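Local structure of DUF411 domain-containing protein (Pseudomonas aeruginosa, 6WIS) at residues G89-V92 / G93-G96. The protein probably contributes to bacterial copper resistance, binding copper ions in a cysteine-bridged tetranuclear cluster. Sequence-based numbering, arbitrary orientation.
Sequences GMPV and GSPG. With CU (copper (II) ion), chain F.
P91 and S94 close a type II beta turn, P91-V92-G93-S94, in the loop between strands 84-86 and 106-111. Both hydrogen bonds within the turn end on P91 O. S94 N reaches back to P91 O at 3.3 Å, long but fairly straight (163° at the hydrogen), and it comes in from above the carbonyl plane. The hydroxyl makes the shorter bond: S94 OG lies 2.8 Å from P91 O, within the carbonyl plane and close to the line of the C=O (155° at the oxygen). S94 thus clamps the turn with both its backbone and its side chain. A chi1 of 65° sets the hydroxyl between its own backbone N and carbonyl carbon, and from there OG can meet the same oxygen as the amide.

Van der Waals contact is slight. The P91 ring stands beside the serine, with P91 CG 4.2 Å from S94 CB, and Y106 of strand 106-111 touches both residues. At the corner, G93 takes the third position of the turn with a positive phi, as is usual in a type II turn; V92 CB points away from the 93-96 segment, while V92 N bonds to the D104 carboxylate.

The metal contact belongs to M90, a selenomethionine just ahead of the turn. Its copper also takes C15 and M97, the latter just beyond G96, so in sequence the turn separates two ligands of one ion. Extended through chi2, M90 carries SE to 2.4 Å from the copper; the bend at chi3 only turns the terminal CE, which ends 3.5 Å from the copper.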
ATOM      1  N   GLY A  89       0.639  -5.412   7.868  1.00 26.68           N
ATOM      2  CA  GLY A  89       1.882  -5.513   8.610  1.00 25.18           C
ATOM      3  C   GLY A  89       3.057  -4.921   7.847  1.00 30.12           C
ATOM      4  O   GLY A  89       2.920  -3.987   7.040  1.00 29.48           O
HETATM    5  N   MSE A  90       4.237  -5.474   8.104  1.00 25.76           N
HETATM    6  CA  MSE A  90       5.434  -5.018   7.410  1.00 28.11           C
HETATM    7  C   MSE A  90       6.353  -6.191   7.158  1.00 30.57           C
HETATM    8  O   MSE A  90       7.341  -6.360   7.870  1.00 30.88           O
HETATM    9  CB  MSE A  90       6.178  -3.937   8.214  1.00 29.83           C
HETATM   10  CG  MSE A  90       5.387  -2.687   8.566  1.00 28.08           C
HETATM   11 SE   MSE A  90       6.436  -1.369   9.613  0.75 32.91          SE
HETATM   12  CE  MSE A  90       6.874  -2.477  11.171  1.00 30.19           C
ATOM     13  N   PRO A  91       6.028  -7.002   6.150  1.00 28.23           N
ATOM     14  CA  PRO A  91       6.844  -8.198   5.871  1.00 27.90           C
ATOM     15  C   PRO A  91       8.209  -7.803   5.335  1.00 31.39           C
ATOM     16  O   PRO A  91       8.319  -6.961   4.439  1.00 27.41           O
ATOM     17  CB  PRO A  91       6.026  -8.958   4.824  1.00 26.30           C
ATOM     18  CG  PRO A  91       5.122  -7.927   4.224  1.00 27.49           C
ATOM     19  CD  PRO A  91       4.826  -6.934   5.304  1.00 26.36           C
ATOM     20  N   VAL A  92       9.252  -8.402   5.908  1.00 27.96           N
ATOM     21  CA  VAL A  92      10.607  -8.117   5.436  1.00 30.82           C
ATOM     22  C   VAL A  92      10.745  -8.631   4.005  1.00 27.28           C
ATOM     23  O   VAL A  92      10.238  -9.703   3.660  1.00 31.84           O
ATOM     24  CB  VAL A  92      11.653  -8.748   6.379  1.00 29.96           C
ATOM     25  CG1 VAL A  92      13.072  -8.569   5.827  1.00 29.75           C
ATOM     26  CG2 VAL A  92      11.578  -8.124   7.755  1.00 32.48           C
ATOM     27  N   GLY A  93      11.415  -7.862   3.156  1.00 29.46           N
ATOM     28  CA  GLY A  93      11.572  -8.210   1.762  1.00 28.06           C
ATOM     29  C   GLY A  93      10.580  -7.541   0.830  1.00 30.93           C
ATOM     30  O   GLY A  93      10.799  -7.537  -0.388  1.00 34.57           O
ATOM     31  N   SER A  94       9.499  -6.980   1.361  1.00 29.20           N
ATOM     32  CA  SER A  94       8.603  -6.194   0.527  1.00 28.32           C
ATOM     33  C   SER A  94       9.268  -4.858   0.198  1.00 31.31           C
ATOM     34  O   SER A  94      10.206  -4.437   0.888  1.00 30.38           O
ATOM     35  CB  SER A  94       7.258  -6.002   1.228  1.00 25.92           C
ATOM     36  OG  SER A  94       7.377  -5.225   2.414  1.00 27.40           O
ATOM     37  N   PRO A  95       8.814  -4.174  -0.854  1.00 28.50           N
ATOM     38  CA  PRO A  95       9.520  -2.950  -1.286  1.00 25.93           C
ATOM     39  C   PRO A  95       9.475  -1.865  -0.219  1.00 24.70           C
ATOM     40  O   PRO A  95       8.412  -1.529   0.312  1.00 25.37           O
ATOM     41  CB  PRO A  95       8.772  -2.515  -2.555  1.00 30.03           C
ATOM     42  CG  PRO A  95       7.943  -3.691  -2.978  1.00 32.61           C
ATOM     43  CD  PRO A  95       7.716  -4.557  -1.771  1.00 26.60           C
ATOM     44  N   GLY A  96      10.646  -1.307   0.085  1.00 27.01           N
ATOM     45  CA  GLY A  96      10.778  -0.370   1.180  1.00 23.84           C
ATOM     46  C   GLY A  96      11.030  -1.016   2.524  1.00 27.39           C
ATOM     47  O   GLY A  96      11.403  -0.314   3.466  1.00 26.13           O
TER
HETATM   48 CU    CU F 204       8.550  -1.134   8.462  1.00 31.97          CU